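Local atomic coordinates of centrosomal protein of 104 kDa (Homo sapiens, PDB entry 5LPH), a protein that is required for ciliogenesis and for structural integrity at the ciliary tip and interacts with tubulin, its TOG domain being the part described here. Residues Thr240-Ile245 with Tyr273-Glu278; Arg38-Ala43 with Thr50-Ala55; Met167-Glu172 with Ala204-Asp209; Arg98-Ile101 with Ser107-Gln110; Lys72-Met77 with Lys87-Ala92. All coordinates share one frame; numbering follows the deposited sequence.

Contact 1 (Thr240-Ile245 with Tyr273-Glu278); sequences TAVRII and YKTIFE
I276 lies against both V242 and I245, and it touches them with three different carbons. The two helices run almost the same way, with an angle of 20° between the short axes and a closest approach of 10.0 Å. V242, I245 and I276 all point their CB toward the other helix. Their side chains then cross obliquely rather than meeting head on. I276 holds CG1 beside its backbone N (chi1 -69°), which leaves CG2 anti to that nitrogen. I276 CG1 itself meets V242, 4.1 Å from V242 CG1. I276 CG2 meets I245, 4.0 Å from I245 CG2. At the end of the side chain, I276 CD1 touches both: it sits 4.1 Å from I245 CD1 and also reaches V242 CG2. T275 adds an exposed margin. The side chains of T275 and V242 cross at about a right angle, with T275 CG2 4.2 Å from V242 CG1, while T275 OG1 is hydrogen-bonded to the backbone oxygen of I271. Replacing I276 with an alanine would probably open a gap in front of V242 and leave I245 without its partner in the segment 273-278. Helix 235-252, part of the second HEAT repeat, is thus packed between neighbours: I245 also touches M223 and S226 of helix 219-229, A241 touches M200 of helix 193-210, and helix 271-283 comes in over V242.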
# COMPACT_ATOMS: atom_id res chain seq x y z
N THR A 240 -7.77 -1.95 -19.32
CA THR A 240 -6.50 -2.33 -18.67
C THR A 240 -6.50 -3.81 -18.25
O THR A 240 -5.46 -4.47 -18.29
CB THR A 240 -6.16 -1.44 -17.45
OG1 THR A 240 -6.44 -0.06 -17.74
CG2 THR A 240 -4.69 -1.59 -17.04
N ALA A 241 -7.65 -4.31 -17.82
CA ALA A 241 -7.81 -5.74 -17.50
C ALA A 241 -7.48 -6.63 -18.71
O ALA A 241 -6.79 -7.65 -18.57
CB ALA A 241 -9.21 -6.03 -17.00
N VAL A 242 -7.96 -6.22 -19.88
CA VAL A 242 -7.65 -6.90 -21.14
C VAL A 242 -6.13 -6.95 -21.33
O VAL A 242 -5.58 -8.03 -21.57
CB VAL A 242 -8.35 -6.22 -22.35
CG1 VAL A 242 -7.81 -6.73 -23.68
CG2 VAL A 242 -9.86 -6.43 -22.28
N ARG A 243 -5.47 -5.80 -21.20
CA ARG A 243 -4.01 -5.70 -21.35
C ARG A 243 -3.21 -6.62 -20.40
O ARG A 243 -2.19 -7.18 -20.81
CB ARG A 243 -3.54 -4.25 -21.19
CG ARG A 243 -3.93 -3.33 -22.35
CD ARG A 243 -3.72 -1.86 -22.02
NE ARG A 243 -2.30 -1.53 -21.85
CZ ARG A 243 -1.79 -0.86 -20.81
NH1 ARG A 243 -2.59 -0.42 -19.83
NH2 ARG A 243 -0.49 -0.61 -20.75
N ILE A 244 -3.67 -6.77 -19.16
CA ILE A 244 -3.02 -7.66 -18.18
C ILE A 244 -3.24 -9.14 -18.53
O ILE A 244 -2.31 -9.94 -18.43
CB ILE A 244 -3.48 -7.40 -16.73
CG1 ILE A 244 -3.06 -5.99 -16.31
CG2 ILE A 244 -2.88 -8.43 -15.77
CD1 ILE A 244 -3.52 -5.58 -14.93
N ILE A 245 -4.45 -9.48 -18.95
CA ILE A 245 -4.77 -10.85 -19.37
C ILE A 245 -3.89 -11.27 -20.56
O ILE A 245 -3.37 -12.39 -20.57
CB ILE A 245 -6.28 -11.02 -19.70
CG1 ILE A 245 -7.10 -10.92 -18.41
CG2 ILE A 245 -6.56 -12.36 -20.37
CD1 ILE A 245 -8.55 -10.56 -18.63
N TYR A 273 -14.20 -9.82 -24.60
CA TYR A 273 -13.73 -11.20 -24.83
C TYR A 273 -13.32 -11.46 -26.28
O TYR A 273 -12.40 -12.25 -26.52
CB TYR A 273 -14.78 -12.23 -24.36
CG TYR A 273 -14.88 -12.34 -22.85
CD1 TYR A 273 -13.79 -12.81 -22.11
CD2 TYR A 273 -16.04 -11.97 -22.16
CE1 TYR A 273 -13.86 -12.90 -20.72
CE2 TYR A 273 -16.12 -12.06 -20.78
CZ TYR A 273 -15.03 -12.53 -20.07
OH TYR A 273 -15.09 -12.63 -18.70
N LYS A 274 -13.97 -10.79 -27.24
CA LYS A 274 -13.50 -10.82 -28.63
C LYS A 274 -12.04 -10.36 -28.70
O LYS A 274 -11.19 -11.08 -29.21
CB LYS A 274 -14.39 -9.96 -29.56
CG LYS A 274 -13.76 -9.63 -30.91
CD LYS A 274 -14.76 -9.06 -31.90
CE LYS A 274 -14.07 -8.68 -33.21
NZ LYS A 274 -14.91 -7.81 -34.07
N THR A 275 -11.78 -9.16 -28.17
CA THR A 275 -10.42 -8.58 -28.14
C THR A 275 -9.39 -9.51 -27.48
O THR A 275 -8.26 -9.64 -27.97
CB THR A 275 -10.40 -7.23 -27.38
OG1 THR A 275 -11.52 -6.43 -27.77
CG2 THR A 275 -9.10 -6.46 -27.66
N ILE A 276 -9.79 -10.16 -26.39
CA ILE A 276 -8.93 -11.09 -25.66
C ILE A 276 -8.59 -12.32 -26.51
O ILE A 276 -7.41 -12.65 -26.67
CB ILE A 276 -9.57 -11.53 -24.32
CG1 ILE A 276 -9.60 -10.35 -23.34
CG2 ILE A 276 -8.80 -12.70 -23.69
CD1 ILE A 276 -10.60 -10.50 -22.20
N PHE A 277 -9.61 -12.97 -27.06
CA PHE A 277 -9.41 -14.24 -27.77
C PHE A 277 -8.71 -14.10 -29.12
O PHE A 277 -7.88 -14.94 -29.47
CB PHE A 277 -10.73 -15.02 -27.91
CG PHE A 277 -11.25 -15.59 -26.61
CD1 PHE A 277 -10.46 -16.44 -25.84
CD2 PHE A 277 -12.53 -15.28 -26.16
CE1 PHE A 277 -10.93 -16.96 -24.65
CE2 PHE A 277 -13.01 -15.80 -24.96
CZ PHE A 277 -12.21 -16.64 -24.21
N GLU A 278 -9.02 -13.04 -29.88
CA GLU A 278 -8.23 -12.74 -31.09
C GLU A 278 -6.88 -12.12 -30.73
O GLU A 278 -5.94 -12.18 -31.53
CB GLU A 278 -9.02 -11.89 -32.11
CG GLU A 278 -9.23 -10.42 -31.77
CD GLU A 278 -10.10 -9.69 -32.80
OE1 GLU A 278 -10.01 -8.44 -32.91
OE2 GLU A 278 -10.88 -10.36 -33.49

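Contact 2 (Arg38-Ala43 with Thr50-Ala55); sequences REASSA and TLVAEA
V52 meets both A40 and A43, one methyl for each. It has more surface buried here than either alanine. Its CB points toward the segment 38-43, and CG1 is set anti to the backbone N (chi1 174°). CG2 then lies beside that nitrogen. With the branches spread this way, V52 CG1 reaches A40 CB at 3.9 Å. V52 CG2 turns to A43, where it lies 4.2 Å from A43 CB. The same methyl rests against the backbone as well, with V52 CG2 3.9 Å from A43 O. All of these are van der Waals contacts, and the three residues are buried. The segments belong to the N-terminal end of the TOG domain, an alpha-solenoid of HEAT-type helices. Three short helices follow one another there: 34-39, 41-47 and 49-56. A40 is the joint between the first two. It is the first residue to leave helical geometry after helix 34-39 (phi -98°, psi 18°), and it is also the N-cap residue of helix 41-47. Its small CB probably lets the bend in the chain come close to V52. CA of A43 and CA of V52 are 7.2 Å apart. L32 touches V52 from a neighbouring loop, and F95 of helix 83-100 touches A40. Beside the apolar patch, E39 OE2 is hydrogen-bonded to the hydroxyl of Y56, just beyond the segment 50-55.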
# COMPACT_ATOMS: atom_id res chain seq x y z
N ARG A 38 -8.98 8.72 23.97
CA ARG A 38 -9.24 7.27 24.09
C ARG A 38 -8.60 6.49 22.94
O ARG A 38 -8.03 5.41 23.14
CB ARG A 38 -10.75 6.98 24.16
CG ARG A 38 -11.49 7.71 25.28
CD ARG A 38 -11.04 7.33 26.69
NE ARG A 38 -11.23 8.43 27.65
CZ ARG A 38 -10.85 8.40 28.93
NH1 ARG A 38 -10.26 7.32 29.46
NH2 ARG A 38 -11.07 9.47 29.70
N GLU A 39 -8.68 7.07 21.74
CA GLU A 39 -8.05 6.54 20.53
C GLU A 39 -6.53 6.41 20.67
O GLU A 39 -5.96 5.35 20.36
CB GLU A 39 -8.40 7.48 19.36
CG GLU A 39 -8.07 6.99 17.96
CD GLU A 39 -8.43 8.04 16.91
OE1 GLU A 39 -9.34 7.79 16.11
OE2 GLU A 39 -7.81 9.13 16.91
N ALA A 40 -5.88 7.46 21.17
CA ALA A 40 -4.42 7.52 21.30
C ALA A 40 -3.90 7.19 22.71
O ALA A 40 -2.74 7.49 23.04
CB ALA A 40 -3.93 8.90 20.88
N SER A 41 -4.74 6.54 23.53
CA SER A 41 -4.44 6.29 24.95
C SER A 41 -3.07 5.66 25.17
O SER A 41 -2.28 6.13 25.99
CB SER A 41 -5.53 5.38 25.55
OG SER A 41 -5.34 5.22 26.94
N SER A 42 -2.78 4.60 24.42
CA SER A 42 -1.52 3.87 24.57
C SER A 42 -0.29 4.64 24.06
O SER A 42 0.79 4.59 24.67
CB SER A 42 -1.61 2.52 23.86
OG SER A 42 -0.55 1.69 24.30
N ALA A 43 -0.45 5.36 22.96
CA ALA A 43 0.64 6.19 22.42
C ALA A 43 1.08 7.30 23.38
O ALA A 43 2.27 7.64 23.44
CB ALA A 43 0.23 6.79 21.09
N THR A 50 2.70 15.47 25.15
CA THR A 50 3.14 16.63 24.35
C THR A 50 3.26 16.28 22.87
O THR A 50 2.68 16.95 22.02
CB THR A 50 4.49 17.20 24.86
OG1 THR A 50 4.33 17.65 26.21
CG2 THR A 50 4.98 18.37 24.00
N LEU A 51 4.01 15.22 22.59
CA LEU A 51 4.24 14.78 21.22
C LEU A 51 2.94 14.34 20.54
O LEU A 51 2.73 14.63 19.36
CB LEU A 51 5.29 13.67 21.17
CG LEU A 51 5.96 13.41 19.82
CD1 LEU A 51 7.37 12.89 20.02
CD2 LEU A 51 5.15 12.45 18.95
N VAL A 52 2.06 13.65 21.27
CA VAL A 52 0.78 13.19 20.69
C VAL A 52 -0.12 14.39 20.37
O VAL A 52 -0.77 14.42 19.32
CB VAL A 52 0.05 12.17 21.58
CG1 VAL A 52 -1.33 11.83 21.04
CG2 VAL A 52 0.88 10.89 21.69
N ALA A 53 -0.17 15.37 21.28
CA ALA A 53 -0.95 16.59 21.08
C ALA A 53 -0.48 17.38 19.85
O ALA A 53 -1.30 17.84 19.07
CB ALA A 53 -0.88 17.47 22.33
N GLU A 54 0.84 17.53 19.70
CA GLU A 54 1.44 18.11 18.49
C GLU A 54 0.94 17.43 17.21
O GLU A 54 0.48 18.10 16.28
CB GLU A 54 2.97 17.96 18.51
CG GLU A 54 3.76 19.05 19.19
CD GLU A 54 5.23 18.96 18.78
OE1 GLU A 54 5.89 17.99 19.22
OE2 GLU A 54 5.71 19.83 18.01
N ALA A 55 1.02 16.10 17.19
CA ALA A 55 0.60 15.29 16.04
C ALA A 55 -0.87 15.42 15.68
O ALA A 55 -1.23 15.30 14.51
CB ALA A 55 0.94 13.82 16.27

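Contact 3 (Met167-Glu172 with Ala204-Asp209); sequences MALFKE and ARLLKD
This contact joins the end region of helix 154-169, in the first HEAT repeat, to helix 193-210 in the alpha-solenoid of the TOG domain. Its inner part is formed by A168 and L206. The A168 methyl sits in the fork of the leucine: A168 CB is 3.8 Å from L206 CD1 and equally far from L206 CD2. L206 holds CG beside its backbone N (chi1 -79°), and its CB points toward the segment 167-172, which brings the fork over the small alanine. L169 forms the outer part. Its side chain and that of L206 slide past each other in opposite directions, with L169 CD1 4.1 Å from L206 CD2. The side chains of L169 and D209 cross at about a right angle, and L169 CD1 is 4.1 Å from D209 OD2. This last approach is a van der Waals touch on an exposed margin. The inner part is buried, so the contact is apolar inside and open to solvent outside. Further neighbours close in around it. I179 of helix 178-183 touches A168, L183 of that helix touches L206, and F217 reaches L206 from a loop. R205 NE of helix 193-210 is hydrogen-bonded to Q165 OE1 of helix 154-169.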
# COMPACT_ATOMS: atom_id res chain seq x y z
N MSE A 167 8.57 0.03 -0.91
CA MSE A 167 8.45 -0.89 0.23
C MSE A 167 8.31 -2.32 -0.23
O MSE A 167 8.93 -3.21 0.35
CB MSE A 167 7.26 -0.62 1.15
CG MSE A 167 7.32 0.54 2.12
SE MSE A 167 5.92 0.15 3.48
CE MSE A 167 4.29 0.26 2.38
N ALA A 168 7.52 -2.56 -1.28
CA ALA A 168 7.34 -3.90 -1.83
C ALA A 168 8.65 -4.60 -2.24
O ALA A 168 8.72 -5.83 -2.24
CB ALA A 168 6.38 -3.87 -3.01
N LEU A 169 9.66 -3.80 -2.60
CA LEU A 169 10.97 -4.31 -3.02
C LEU A 169 12.08 -4.26 -1.94
O LEU A 169 13.16 -4.81 -2.17
CB LEU A 169 11.41 -3.60 -4.31
CG LEU A 169 10.61 -4.02 -5.56
CD1 LEU A 169 10.44 -2.96 -6.66
CD2 LEU A 169 11.23 -5.29 -6.12
N PHE A 170 11.83 -3.63 -0.78
CA PHE A 170 12.73 -3.78 0.38
C PHE A 170 12.80 -5.26 0.76
O PHE A 170 11.76 -5.92 0.89
CB PHE A 170 12.25 -2.99 1.62
CG PHE A 170 12.33 -1.46 1.51
CD1 PHE A 170 13.22 -0.77 0.64
CD2 PHE A 170 11.50 -0.69 2.32
CE1 PHE A 170 13.22 0.63 0.60
CE2 PHE A 170 11.50 0.69 2.28
CZ PHE A 170 12.36 1.36 1.42
N LYS A 171 14.01 -5.75 0.98
CA LYS A 171 14.29 -7.19 1.16
C LYS A 171 13.39 -7.84 2.22
O LYS A 171 12.74 -8.87 1.96
CB LYS A 171 15.78 -7.38 1.49
CG LYS A 171 16.73 -6.94 0.37
CD LYS A 171 18.18 -7.28 0.68
CE LYS A 171 19.09 -6.88 -0.48
NZ LYS A 171 20.51 -7.23 -0.21
N GLU A 172 13.31 -7.21 3.39
CA GLU A 172 12.55 -7.74 4.52
C GLU A 172 11.04 -7.80 4.25
O GLU A 172 10.37 -8.73 4.69
CB GLU A 172 12.79 -6.92 5.79
CG GLU A 172 14.24 -6.72 6.21
CD GLU A 172 14.85 -5.41 5.72
OE1 GLU A 172 14.50 -4.94 4.61
OE2 GLU A 172 15.69 -4.85 6.45
N ALA A 204 0.41 -4.20 -12.32
CA ALA A 204 1.20 -4.45 -13.52
C ALA A 204 2.70 -4.22 -13.31
O ALA A 204 3.51 -5.05 -13.74
CB ALA A 204 0.69 -3.62 -14.70
N ARG A 205 3.07 -3.13 -12.66
CA ARG A 205 4.50 -2.80 -12.46
C ARG A 205 5.19 -3.77 -11.50
O ARG A 205 6.32 -4.18 -11.77
CB ARG A 205 4.70 -1.35 -12.00
CG ARG A 205 4.46 -0.31 -13.10
CD ARG A 205 4.97 1.08 -12.72
NE ARG A 205 4.35 1.61 -11.50
CZ ARG A 205 3.14 2.16 -11.41
NH1 ARG A 205 2.34 2.29 -12.48
NH2 ARG A 205 2.70 2.60 -10.23
N LEU A 206 4.53 -4.12 -10.40
CA LEU A 206 5.12 -5.04 -9.41
C LEU A 206 5.08 -6.51 -9.83
O LEU A 206 5.98 -7.27 -9.47
CB LEU A 206 4.47 -4.87 -8.03
CG LEU A 206 4.98 -3.67 -7.24
CD1 LEU A 206 4.07 -3.41 -6.05
CD2 LEU A 206 6.42 -3.86 -6.79
N LEU A 207 4.06 -6.90 -10.59
CA LEU A 207 4.00 -8.22 -11.23
C LEU A 207 5.22 -8.45 -12.13
O LEU A 207 5.84 -9.50 -12.06
CB LEU A 207 2.70 -8.36 -12.03
CG LEU A 207 2.38 -9.65 -12.78
CD1 LEU A 207 2.42 -10.86 -11.86
CD2 LEU A 207 1.00 -9.50 -13.42
N LYS A 208 5.57 -7.46 -12.95
CA LYS A 208 6.77 -7.51 -13.80
C LYS A 208 8.08 -7.53 -12.99
O LYS A 208 9.01 -8.23 -13.37
CB LYS A 208 6.78 -6.38 -14.84
CG LYS A 208 5.63 -6.52 -15.83
CD LYS A 208 5.40 -5.26 -16.65
CE LYS A 208 4.14 -5.39 -17.51
NZ LYS A 208 4.28 -4.67 -18.80
N ASP A 209 8.13 -6.79 -11.89
CA ASP A 209 9.34 -6.73 -11.05
C ASP A 209 9.52 -7.97 -10.15
O ASP A 209 10.64 -8.43 -9.98
CB ASP A 209 9.34 -5.47 -10.16
CG ASP A 209 9.32 -4.16 -10.97
OD1 ASP A 209 9.76 -4.14 -12.14
OD2 ASP A 209 8.86 -3.14 -10.42

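Contact 4 (Arg98-Ile101 with Ser107-Gln110); sequences RRAI and SVFQ
I101 and F109 meet where the chain turns between two consecutive helices of the TOG alpha-solenoid, 83-100 and 106-126. Their CA atoms are 5.2 Å apart, so the backbones come very close. The tight part is the meeting of the I101 carbonyl with the phenylalanine ring. I101 O lies at the ring edge, near the ring plane, 3.4 Å from F109 CD1. F109 holds CG anti to its backbone N (chi1 166°), which carries that edge to the oxygen. I101 O also accepts a hydrogen bond from R148 NH1, and R148 makes a cation-pi contact with the F109 ring. One arginine thus engages both partners of the close approach. Elsewhere the side chains fit less closely. I101 CG2 is 4.3 Å from F109 CE1, and A100 CB is 4.3 Å from V108 CG1. The CB of I101 points away from the segment 107-110, and its side chain packs on T141, V144 and L145 of helix 131-147. A100 and V108 are both touched by L67 of helix 60-76. All four touching residues are buried. Solvent lies on the other side of the second helix: Q110 is exposed with its CB directed away from the contact, and S107 is partly exposed. Back at the tight end, the A100 carbonyl also touches the helix backbone, with A100 O 3.7 Å from F109 CA.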
# COMPACT_ATOMS: atom_id res chain seq x y z
N ARG A 98 0.25 6.15 10.66
CA ARG A 98 -1.02 5.77 10.04
C ARG A 98 -2.00 6.94 9.87
O ARG A 98 -2.64 7.07 8.83
CB ARG A 98 -1.67 4.64 10.85
CG ARG A 98 -2.94 4.06 10.27
CD ARG A 98 -3.51 3.00 11.20
NE ARG A 98 -4.92 2.72 10.91
CZ ARG A 98 -5.37 1.82 10.04
NH1 ARG A 98 -4.53 1.07 9.32
NH2 ARG A 98 -6.68 1.66 9.89
N ARG A 99 -2.11 7.78 10.89
CA ARG A 99 -3.02 8.93 10.81
C ARG A 99 -2.41 10.06 9.94
O ARG A 99 -3.12 10.66 9.13
CB ARG A 99 -3.48 9.35 12.21
CG ARG A 99 -2.47 10.00 13.13
CD ARG A 99 -3.15 10.54 14.37
NE ARG A 99 -3.71 11.89 14.19
CZ ARG A 99 -5.01 12.21 14.03
NH1 ARG A 99 -5.97 11.29 14.04
NH2 ARG A 99 -5.34 13.49 13.88
N ALA A 100 -1.10 10.26 10.04
CA ALA A 100 -0.40 11.26 9.23
C ALA A 100 -0.34 10.95 7.73
O ALA A 100 -0.17 11.87 6.92
CB ALA A 100 1.01 11.48 9.77
N ILE A 101 -0.48 9.68 7.34
CA ILE A 101 -0.64 9.31 5.93
C ILE A 101 -1.92 9.91 5.32
O ILE A 101 -1.96 10.18 4.12
CB ILE A 101 -0.56 7.78 5.72
CG1 ILE A 101 0.89 7.30 5.92
CG2 ILE A 101 -1.00 7.38 4.32
CD1 ILE A 101 1.04 5.81 6.15
N SER A 107 3.53 18.31 3.21
CA SER A 107 4.76 18.18 4.04
C SER A 107 4.63 17.20 5.20
O SER A 107 5.60 16.55 5.55
CB SER A 107 5.17 19.54 4.61
OG SER A 107 5.66 20.37 3.59
N VAL A 108 3.44 17.13 5.79
CA VAL A 108 3.17 16.21 6.89
C VAL A 108 3.08 14.78 6.34
O VAL A 108 3.65 13.87 6.93
CB VAL A 108 1.86 16.57 7.64
CG1 VAL A 108 1.58 15.58 8.76
CG2 VAL A 108 1.93 17.99 8.19
N PHE A 109 2.35 14.62 5.23
CA PHE A 109 2.25 13.34 4.50
C PHE A 109 3.63 12.80 4.14
O PHE A 109 3.92 11.63 4.40
CB PHE A 109 1.37 13.52 3.24
CG PHE A 109 1.46 12.38 2.25
CD1 PHE A 109 0.85 11.16 2.50
CD2 PHE A 109 2.13 12.56 1.04
CE1 PHE A 109 0.91 10.13 1.57
CE2 PHE A 109 2.19 11.53 0.10
CZ PHE A 109 1.59 10.31 0.38
N GLN A 110 4.49 13.66 3.60
CA GLN A 110 5.86 13.29 3.22
C GLN A 110 6.76 12.92 4.41
O GLN A 110 7.55 11.98 4.33
CB GLN A 110 6.51 14.41 2.40
CG GLN A 110 6.21 14.31 0.91
CD GLN A 110 6.33 15.62 0.15
OE1 GLN A 110 5.64 15.85 -0.85
NE2 GLN A 110 7.21 16.49 0.62

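Contact 5 (Lys72-Met77 with Lys87-Ala92); sequences KKLMEM and KNTLRA
T89 is met by two side chains of the opposite segment, L74 and the selenomethionine M77. Its CB points toward them, and its conformation sorts its two branches. CG2 is anti to the backbone N, while OG1 lies beside that nitrogen (chi1 -63°). The methyl takes the apolar contacts. L74 CD2 is 3.3 Å from T89 CG2, a doubtful distance, probably partly model error. The CB of L74 points neither at T89 nor away from it. CG is set beside the backbone N, and chi2 of 172° sends CD1 on along the extended chain, while the other branch, CD2, turns to the threonine. The two side chains slide past each other in opposite directions. M77 comes from just beyond the end of helix 60-76. It runs extended as far as its selenium, then bends at the last torsion (chi3 112°). The bend takes its terminal methyl to the threonine hydroxyl, with M77 CE 3.6 Å from T89 OG1, so M77 and T89 reach toward each other tip to tip. The selenium lies over the methyl instead, M77 SE being 3.9 Å from T89 CG2. T89 OG1 is hydrogen-bonded to the backbone oxygen of D85, one turn earlier in its own helix. That bond helps fix the rotation of the threonine and satisfies its buried hydroxyl. L115 and I119 of helix 106-126 also touch L74, and V46 of helix 41-47 also touches T89. Helices 60-76 and 83-100 run antiparallel here, as consecutive helices do in the stacked hairpins of a HEAT-type TOG domain.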
# COMPACT_ATOMS: atom_id res chain seq x y z
N LYS A 72 13.95 11.45 15.10
CA LYS A 72 15.18 11.62 15.89
C LYS A 72 15.21 10.70 17.11
O LYS A 72 16.18 9.98 17.32
CB LYS A 72 15.34 13.07 16.38
CG LYS A 72 16.00 14.02 15.38
CD LYS A 72 15.98 15.45 15.91
CE LYS A 72 16.83 16.39 15.08
NZ LYS A 72 18.27 16.34 15.48
N LYS A 73 14.13 10.74 17.89
CA LYS A 73 13.99 9.93 19.11
C LYS A 73 14.17 8.43 18.89
O LYS A 73 14.83 7.77 19.69
CB LYS A 73 12.62 10.21 19.76
CG LYS A 73 12.24 9.30 20.92
CD LYS A 73 11.16 9.94 21.79
CE LYS A 73 10.44 8.92 22.65
NZ LYS A 73 9.37 9.56 23.46
N LEU A 74 13.58 7.90 17.82
CA LEU A 74 13.69 6.47 17.51
C LEU A 74 15.13 6.03 17.27
O LEU A 74 15.55 5.00 17.80
CB LEU A 74 12.82 6.07 16.30
CG LEU A 74 11.30 6.03 16.50
CD1 LEU A 74 10.55 5.82 15.20
CD2 LEU A 74 10.94 4.92 17.46
N MSE A 75 15.88 6.81 16.50
CA MSE A 75 17.27 6.46 16.15
C MSE A 75 18.30 6.78 17.21
O MSE A 75 19.43 6.30 17.12
CB MSE A 75 17.67 7.11 14.83
CG MSE A 75 16.87 6.55 13.65
SE MSE A 75 16.90 4.57 13.51
CE MSE A 75 18.81 4.38 13.06
N GLU A 76 17.94 7.57 18.22
CA GLU A 76 18.83 7.82 19.37
C GLU A 76 18.72 6.75 20.46
O GLU A 76 19.53 6.77 21.39
CB GLU A 76 18.57 9.21 19.97
CG GLU A 76 19.02 10.35 19.07
CD GLU A 76 18.67 11.73 19.63
OE1 GLU A 76 18.27 11.83 20.81
OE2 GLU A 76 18.81 12.72 18.88
N MSE A 77 17.76 5.84 20.37
CA MSE A 77 17.60 4.80 21.40
C MSE A 77 18.73 3.80 21.29
O MSE A 77 18.96 3.26 20.20
CB MSE A 77 16.26 4.08 21.28
CG MSE A 77 15.17 4.94 21.88
SE MSE A 77 13.43 4.19 21.35
CE MSE A 77 12.88 3.60 23.15
N LYS A 87 9.61 -2.35 21.01
CA LYS A 87 8.37 -2.73 20.31
C LYS A 87 7.21 -1.77 20.61
O LYS A 87 6.49 -1.39 19.69
CB LYS A 87 7.96 -4.16 20.64
CG LYS A 87 8.84 -5.23 20.01
CD LYS A 87 8.45 -6.61 20.50
CE LYS A 87 9.45 -7.66 20.05
NZ LYS A 87 9.04 -9.04 20.43
N ASN A 88 7.02 -1.40 21.87
CA ASN A 88 5.98 -0.43 22.24
C ASN A 88 6.16 0.90 21.52
O ASN A 88 5.20 1.47 20.99
CB ASN A 88 5.97 -0.17 23.76
CG ASN A 88 5.44 -1.34 24.56
OD1 ASN A 88 4.68 -2.16 24.05
ND2 ASN A 88 5.84 -1.41 25.82
N THR A 89 7.40 1.38 21.50
CA THR A 89 7.75 2.62 20.82
C THR A 89 7.48 2.54 19.31
O THR A 89 6.98 3.49 18.71
CB THR A 89 9.21 3.00 21.11
OG1 THR A 89 9.36 3.23 22.52
CG2 THR A 89 9.60 4.25 20.39
N LEU A 90 7.82 1.39 18.71
CA LEU A 90 7.51 1.12 17.31
C LEU A 90 6.00 1.14 17.04
O LEU A 90 5.57 1.76 16.07
CB LEU A 90 8.11 -0.21 16.87
CG LEU A 90 7.90 -0.63 15.41
CD1 LEU A 90 9.11 -1.39 14.90
CD2 LEU A 90 6.65 -1.48 15.22
N ARG A 91 5.22 0.48 17.90
CA ARG A 91 3.76 0.39 17.72
C ARG A 91 3.06 1.74 17.89
O ARG A 91 2.09 2.04 17.19
CB ARG A 91 3.15 -0.67 18.65
CG ARG A 91 3.50 -2.10 18.23
CD ARG A 91 2.84 -3.22 19.02
NE ARG A 91 3.54 -4.48 18.73
CZ ARG A 91 3.07 -5.44 17.94
NH1 ARG A 91 3.80 -6.53 17.72
NH2 ARG A 91 1.88 -5.33 17.37
N ALA A 92 3.55 2.56 18.82
CA ALA A 92 3.02 3.90 19.04
C ALA A 92 3.36 4.82 17.87
O ALA A 92 2.54 5.64 17.45
CB ALA A 92 3.56 4.48 20.33

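Overall arrangement
The contacts follow one another along an all-helical solenoid without overlapping in sequence. Contact 2 closes first, then contact 5, contact 4, contact 3 and contact 1. Contacts 2, 4 and 5 cluster at the N-terminal end, their centres 14 to 17 Å apart. Contacts 4 and 5 share helix 83-100. Contact 2 touches both of the others: A43 CA is 4.0 Å from A92 CB, and E39 OE2 is 4.0 Å from R99 NH1. Contact 3 is closest to the middle, its centre about 11 Å from that of the chain. Contact 1 lies at the far end, its centre about 50 Å from that of contact 2. Together they join helices that are neighbours in space, not always in sequence, into one elongated body.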